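Side-chain contacts in ALDH21) (Physcomitrella patens subsp. patens, PDB 5MZ5), which oxidises succinic semialdehyde with NADP(+) as an aldehyde dehydrogenase and probably also acts on glyceraldehyde 3-phosphate: residues A[426-429]-A[430-434]; A[455-458]-A[459-463]. All coordinates share one frame; numbering follows the deposited sequence.

Interaction 1 (A[426-429]-A[430-434]); sequences SDFK and EAVKE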
ATOM      1  N   SER A 426     -21.672  -4.616 -35.844  1.00 30.66           N
ATOM      2  CA  SER A 426     -20.676  -5.148 -36.777  1.00 33.00           C
ATOM      3  C   SER A 426     -19.271  -4.690 -36.386  1.00 39.17           C
ATOM      4  O   SER A 426     -18.298  -5.386 -36.694  1.00 40.55           O
ATOM      5  CB  SER A 426     -20.987  -4.718 -38.211  1.00 36.98           C
ATOM      6  OG  SER A 426     -21.156  -3.312 -38.311  1.00 43.71           O
ATOM      7  N   ASP A 427     -19.168  -3.511 -35.736  1.00 35.30           N
ATOM      8  CA  ASP A 427     -17.891  -2.947 -35.304  1.00 35.26           C
ATOM      9  C   ASP A 427     -17.786  -2.913 -33.771  1.00 37.67           C
ATOM     10  O   ASP A 427     -18.652  -2.342 -33.106  1.00 38.03           O
ATOM     11  CB  ASP A 427     -17.681  -1.550 -35.918  1.00 37.54           C
ATOM     12  CG  ASP A 427     -16.311  -0.961 -35.628  1.00 49.91           C
ATOM     13  OD1 ASP A 427     -15.314  -1.529 -36.097  1.00 52.98           O
ATOM     14  OD2 ASP A 427     -16.244   0.064 -34.933  1.00 57.31           O
ATOM     15  N   PHE A 428     -16.725  -3.525 -33.221  1.00 31.90           N
ATOM     16  CA  PHE A 428     -16.468  -3.600 -31.785  1.00 29.69           C
ATOM     17  C   PHE A 428     -16.340  -2.212 -31.126  1.00 34.09           C
ATOM     18  O   PHE A 428     -16.948  -1.992 -30.080  1.00 32.98           O
ATOM     19  CB  PHE A 428     -15.240  -4.500 -31.472  1.00 30.33           C
ATOM     20  CG  PHE A 428     -14.922  -4.566 -29.998  1.00 30.91           C
ATOM     21  CD1 PHE A 428     -15.674  -5.361 -29.142  1.00 32.71           C
ATOM     22  CD2 PHE A 428     -13.889  -3.804 -29.456  1.00 32.25           C
ATOM     23  CE1 PHE A 428     -15.397  -5.396 -27.769  1.00 32.54           C
ATOM     24  CE2 PHE A 428     -13.607  -3.849 -28.086  1.00 33.51           C
ATOM     25  CZ  PHE A 428     -14.367  -4.636 -27.251  1.00 30.64           C
ATOM     26  N   LYS A 429     -15.541  -1.297 -31.725  1.00 30.94           N
ATOM     27  CA  LYS A 429     -15.331   0.061 -31.221  1.00 31.02           C
ATOM     28  C   LYS A 429     -16.683   0.788 -31.099  1.00 35.23           C
ATOM     29  O   LYS A 429     -16.919   1.495 -30.112  1.00 33.95           O
ATOM     30  CB  LYS A 429     -14.414   0.851 -32.165  1.00 34.20           C
ATOM     31  CG  LYS A 429     -12.938   0.734 -31.845  1.00 51.39           C
ATOM     32  CD  LYS A 429     -12.082   1.357 -32.961  1.00 66.31           C
ATOM     33  CE  LYS A 429     -10.783   2.029 -32.543  1.00 83.22           C
ATOM     34  NZ  LYS A 429      -9.645   1.081 -32.381  1.00 91.84           N
ATOM     35  N   GLU A 430     -17.573   0.572 -32.094  1.00 30.75           N
ATOM     36  CA  GLU A 430     -18.919   1.143 -32.149  1.00 30.00           C
ATOM     37  C   GLU A 430     -19.811   0.566 -31.071  1.00 32.88           C
ATOM     38  O   GLU A 430     -20.620   1.300 -30.517  1.00 31.79           O
ATOM     39  CB  GLU A 430     -19.547   0.960 -33.543  1.00 31.75           C
ATOM     40  CG  GLU A 430     -19.020   1.941 -34.580  1.00 40.28           C
ATOM     41  CD  GLU A 430     -19.270   3.417 -34.322  1.00 57.16           C
ATOM     42  OE1 GLU A 430     -20.410   3.788 -33.961  1.00 54.29           O
ATOM     43  OE2 GLU A 430     -18.317   4.208 -34.500  1.00 57.29           O
ATOM     44  N   ALA A 431     -19.667  -0.741 -30.768  1.00 29.89           N
ATOM     45  CA  ALA A 431     -20.426  -1.403 -29.708  1.00 29.09           C
ATOM     46  C   ALA A 431     -20.059  -0.775 -28.346  1.00 30.61           C
ATOM     47  O   ALA A 431     -20.963  -0.512 -27.555  1.00 29.44           O
ATOM     48  CB  ALA A 431     -20.141  -2.906 -29.697  1.00 29.54           C
ATOM     49  N   VAL A 432     -18.738  -0.506 -28.098  1.00 25.88           N
ATOM     50  CA  VAL A 432     -18.234   0.118 -26.869  1.00 24.98           C
ATOM     51  C   VAL A 432     -18.817   1.539 -26.736  1.00 29.62           C
ATOM     52  O   VAL A 432     -19.293   1.910 -25.661  1.00 30.94           O
ATOM     53  CB  VAL A 432     -16.676   0.112 -26.785  1.00 27.74           C
ATOM     54  CG1 VAL A 432     -16.178   0.881 -25.551  1.00 25.24           C
ATOM     55  CG2 VAL A 432     -16.126  -1.316 -26.787  1.00 27.68           C
ATOM     56  N   LYS A 433     -18.793   2.305 -27.841  1.00 25.74           N
ATOM     57  CA  LYS A 433     -19.342   3.648 -27.936  1.00 26.33           C
ATOM     58  C   LYS A 433     -20.863   3.622 -27.614  1.00 31.38           C
ATOM     59  O   LYS A 433     -21.350   4.479 -26.874  1.00 31.66           O
ATOM     60  CB  LYS A 433     -19.077   4.232 -29.338  1.00 29.33           C
ATOM     61  CG  LYS A 433     -19.461   5.702 -29.466  1.00 46.07           C
ATOM     62  CD  LYS A 433     -19.232   6.244 -30.870  1.00 53.86           C
ATOM     63  CE  LYS A 433     -19.677   7.678 -30.957  1.00 60.72           C
ATOM     64  NZ  LYS A 433     -19.398   8.252 -32.301  1.00 73.28           N
ATOM     65  N   GLU A 434     -21.586   2.605 -28.115  1.00 26.46           N
ATOM     66  CA  GLU A 434     -23.008   2.466 -27.847  1.00 26.90           C
ATOM     67  C   GLU A 434     -23.294   2.068 -26.391  1.00 31.41           C
ATOM     68  O   GLU A 434     -24.302   2.503 -25.828  1.00 29.89           O
ATOM     69  CB  GLU A 434     -23.693   1.527 -28.860  1.00 28.72           C
ATOM     70  CG  GLU A 434     -25.204   1.675 -28.907  1.00 34.45           C
ATOM     71  CD  GLU A 434     -25.791   3.068 -29.055  1.00 47.81           C
ATOM     72  OE1 GLU A 434     -25.095   3.984 -29.555  1.00 50.53           O
ATOM     73  OE2 GLU A 434     -26.977   3.234 -28.696  1.00 37.44           O
TER
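D427 caps the N terminus of helix 428-435 with its own carboxylate: E430 N donates to D427 OD2 at 3.2 Å, with an N-H...O angle of 141°. The donor meets the oxygen from above the carboxylate plane, 38° out of it. CG stands anti to the backbone N of D427 (chi1 -174°), which brings the carboxylate round to the first turn. There it also touches the chain of E430, OD2 lying 3.4 Å from E430 CG. The bent glutamate keeps its own acid a little way off, with 4.7 Å between D427 OD2 and E430 OE2, a proximity of like charges that may slightly favour protonation of one of them.

The backbone acceptors are taken up in sequence. D427 O receives A431 N at 3.0 Å; F428 O receives V432 N, and K429 O receives K433 N. On the inner side of the helix the link is apolar: V432 CG2 sits over one face of the F428 ring, offset toward its rim and 4.0 Å from the centroid, a CH-pi contact.

Near the other end of the helix, E434 has its carboxylate held by a salt bridge to R411 and a hydrogen bond from N437. A431 and V432 rest on I293 of strand 290-294, while F428, K429 and V432 pack against Y456 of helix 451-460.

Interaction 2 (A[455-458]-A[459-463]); sequences FYAF and EHMEV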
ATOM      1  N   PHE A 455      -9.044  -5.480 -22.776  1.00 22.37           N
ATOM      2  CA  PHE A 455      -8.394  -4.322 -22.180  1.00 22.71           C
ATOM      3  C   PHE A 455      -8.814  -2.994 -22.823  1.00 28.10           C
ATOM      4  O   PHE A 455      -8.755  -1.973 -22.148  1.00 28.65           O
ATOM      5  CB  PHE A 455      -6.864  -4.502 -22.127  1.00 24.68           C
ATOM      6  CG  PHE A 455      -6.519  -5.428 -20.975  1.00 26.07           C
ATOM      7  CD1 PHE A 455      -6.446  -6.807 -21.165  1.00 27.89           C
ATOM      8  CD2 PHE A 455      -6.375  -4.931 -19.675  1.00 26.91           C
ATOM      9  CE1 PHE A 455      -6.185  -7.664 -20.093  1.00 28.60           C
ATOM     10  CE2 PHE A 455      -6.111  -5.793 -18.604  1.00 28.72           C
ATOM     11  CZ  PHE A 455      -6.023  -7.154 -18.820  1.00 27.07           C
ATOM     12  N   TYR A 456      -9.274  -3.003 -24.085  1.00 25.83           N
ATOM     13  CA  TYR A 456      -9.806  -1.804 -24.751  1.00 24.94           C
ATOM     14  C   TYR A 456     -11.110  -1.445 -24.026  1.00 28.21           C
ATOM     15  O   TYR A 456     -11.328  -0.278 -23.694  1.00 27.99           O
ATOM     16  CB  TYR A 456     -10.049  -2.044 -26.268  1.00 25.63           C
ATOM     17  CG  TYR A 456     -10.673  -0.860 -26.980  1.00 27.33           C
ATOM     18  CD1 TYR A 456     -12.051  -0.646 -26.947  1.00 28.21           C
ATOM     19  CD2 TYR A 456      -9.885   0.078 -27.637  1.00 29.38           C
ATOM     20  CE1 TYR A 456     -12.628   0.470 -27.559  1.00 28.96           C
ATOM     21  CE2 TYR A 456     -10.455   1.181 -28.280  1.00 30.79           C
ATOM     22  CZ  TYR A 456     -11.826   1.377 -28.226  1.00 38.61           C
ATOM     23  OH  TYR A 456     -12.394   2.472 -28.835  1.00 44.03           O
ATOM     24  N   ALA A 457     -11.967  -2.459 -23.761  1.00 26.06           N
ATOM     25  CA  ALA A 457     -13.237  -2.260 -23.048  1.00 26.30           C
ATOM     26  C   ALA A 457     -12.990  -1.754 -21.610  1.00 29.45           C
ATOM     27  O   ALA A 457     -13.710  -0.871 -21.148  1.00 29.16           O
ATOM     28  CB  ALA A 457     -14.035  -3.554 -23.023  1.00 27.58           C
ATOM     29  N   PHE A 458     -11.957  -2.283 -20.916  1.00 24.78           N
ATOM     30  CA  PHE A 458     -11.610  -1.824 -19.567  1.00 24.21           C
ATOM     31  C   PHE A 458     -11.237  -0.336 -19.598  1.00 28.45           C
ATOM     32  O   PHE A 458     -11.703   0.442 -18.774  1.00 27.87           O
ATOM     33  CB  PHE A 458     -10.476  -2.691 -18.944  1.00 25.36           C
ATOM     34  CG  PHE A 458     -10.067  -2.325 -17.524  1.00 26.19           C
ATOM     35  CD1 PHE A 458     -11.011  -1.891 -16.591  1.00 26.77           C
ATOM     36  CD2 PHE A 458      -8.746  -2.465 -17.105  1.00 28.48           C
ATOM     37  CE1 PHE A 458     -10.631  -1.544 -15.283  1.00 26.37           C
ATOM     38  CE2 PHE A 458      -8.373  -2.160 -15.783  1.00 30.10           C
ATOM     39  CZ  PHE A 458      -9.319  -1.696 -14.883  1.00 26.74           C
ATOM     40  N   GLU A 459     -10.455   0.052 -20.590  1.00 26.90           N
ATOM     41  CA  GLU A 459     -10.001   1.415 -20.793  1.00 28.07           C
ATOM     42  C   GLU A 459     -11.098   2.422 -21.193  1.00 33.24           C
ATOM     43  O   GLU A 459     -11.083   3.548 -20.695  1.00 33.55           O
ATOM     44  CB  GLU A 459      -8.901   1.415 -21.861  1.00 29.86           C
ATOM     45  CG  GLU A 459      -7.841   2.488 -21.673  1.00 41.88           C
ATOM     46  CD  GLU A 459      -7.048   2.491 -20.374  1.00 54.08           C
ATOM     47  OE1 GLU A 459      -6.597   3.594 -19.991  1.00 51.28           O
ATOM     48  OE2 GLU A 459      -6.885   1.421 -19.737  1.00 42.54           O
ATOM     49  N   HIS A 460     -12.016   2.036 -22.096  1.00 28.51           N
ATOM     50  CA  HIS A 460     -12.977   2.976 -22.669  1.00 28.62           C
ATOM     51  C   HIS A 460     -14.408   2.916 -22.143  1.00 30.43           C
ATOM     52  O   HIS A 460     -15.141   3.891 -22.362  1.00 30.20           O
ATOM     53  CB  HIS A 460     -12.975   2.846 -24.202  1.00 30.89           C
ATOM     54  CG  HIS A 460     -11.655   3.254 -24.772  1.00 36.01           C
ATOM     55  ND1 HIS A 460     -10.680   2.318 -25.079  1.00 38.69           N
ATOM     56  CD2 HIS A 460     -11.129   4.493 -24.917  1.00 38.86           C
ATOM     57  CE1 HIS A 460      -9.626   3.012 -25.468  1.00 38.76           C
ATOM     58  NE2 HIS A 460      -9.850   4.323 -25.390  1.00 39.41           N
ATOM     59  N   MET A 461     -14.816   1.834 -21.438  1.00 24.81           N
ATOM     60  CA  MET A 461     -16.180   1.801 -20.890  1.00 23.75           C
ATOM     61  C   MET A 461     -16.295   2.767 -19.691  1.00 26.15           C
ATOM     62  O   MET A 461     -15.519   2.667 -18.745  1.00 26.91           O
ATOM     63  CB  MET A 461     -16.620   0.383 -20.534  1.00 25.68           C
ATOM     64  CG  MET A 461     -16.969  -0.437 -21.753  1.00 29.90           C
ATOM     65  SD  MET A 461     -17.190  -2.172 -21.302  1.00 34.13           S
ATOM     66  CE  MET A 461     -18.223  -2.689 -22.623  1.00 31.46           C
ATOM     67  N   GLU A 462     -17.228   3.719 -19.774  1.00 21.83           N
ATOM     68  CA  GLU A 462     -17.467   4.788 -18.803  1.00 21.61           C
ATOM     69  C   GLU A 462     -18.309   4.329 -17.641  1.00 26.49           C
ATOM     70  O   GLU A 462     -19.444   4.782 -17.462  1.00 26.21           O
ATOM     71  CB  GLU A 462     -18.078   6.012 -19.511  1.00 23.02           C
ATOM     72  CG  GLU A 462     -17.122   6.655 -20.497  1.00 28.11           C
ATOM     73  CD  GLU A 462     -17.731   7.582 -21.535  1.00 43.11           C
ATOM     74  OE1 GLU A 462     -18.974   7.739 -21.577  1.00 36.17           O
ATOM     75  OE2 GLU A 462     -16.950   8.110 -22.355  1.00 50.42           O
ATOM     76  N   VAL A 463     -17.747   3.401 -16.854  1.00 24.60           N
ATOM     77  CA  VAL A 463     -18.412   2.748 -15.723  1.00 24.20           C
ATOM     78  C   VAL A 463     -17.448   2.617 -14.547  1.00 28.46           C
ATOM     79  O   VAL A 463     -16.243   2.819 -14.723  1.00 27.69           O
ATOM     80  CB  VAL A 463     -18.950   1.327 -16.153  1.00 26.07           C
ATOM     81  CG1 VAL A 463     -20.101   1.433 -17.157  1.00 25.38           C
ATOM     82  CG2 VAL A 463     -17.829   0.446 -16.700  1.00 25.11           C
TER
HETATM   83  O   HOH W   1      -6.784  -1.269 -20.187  1.00 41.58           O
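Y456 and H460 meet one turn apart at the C-terminal end of helix 451-460, the helix of a beta-alpha-beta unit between strands 443-447 and 465-468. H460 ND1 lies over the centre of the tyrosine ring, 3.3 Å above its plane, and the two rings are oblique, their planes 34° apart. The same nitrogen donates to Y456 O at 3.0 Å, from a direction tilted off the carbonyl plane. H460 N reaches that oxygen too, at 2.9 Å, so one carbonyl is gripped by both the backbone and the side chain of H460. The imidazole swings back over the preceding turn because its CG lies beside the backbone N (chi1 -65°), and the second bond helps to fix its rotation. Replacing Y456 by an alanine is likely to leave the imidazole with its bond to the carbonyl but without the ring beneath it, and to open a gap toward F428, K429 and V432 of helix 428-435.

E459 CG lies near the rim of the opposite face of the imidazole, while E459 N donates to F455 O. The carboxylate of E459 turns outward: OE2 forms a salt bridge with K175 of the third subunit and also accepts from a water that donates to F455 O as well, bridging side chain and backbone. F455 and F458 pack on L507 of that same subunit, so this part of the helix belongs to the tetramer interface.

M461, the first residue to leave helical geometry, still donates its N to A457 O. Its side chain then runs back along the helix, bringing M461 SD to 3.9 Å from A457 CB.

How the interactions relate
Following the chain from the N terminus, interaction 1 comes first, at the start of helix 428-435, just after strand 419-425. Strand 443-447 then intervenes before helix 451-460, whose last turn holds interaction 2 and leads on to strand 465-468. Each contact closes just a single helical turn, and the two stand in series, neither nesting nor crossing. In space their centres are 12 Å apart and the helices touch: K429 CG lies 3.5 Å from Y456 OH, and V432 CG1 packs on H460 CB. The start of one helix is thus tied to the end of the other beside the same mixed sheet, and both contacts also reach the second subunit.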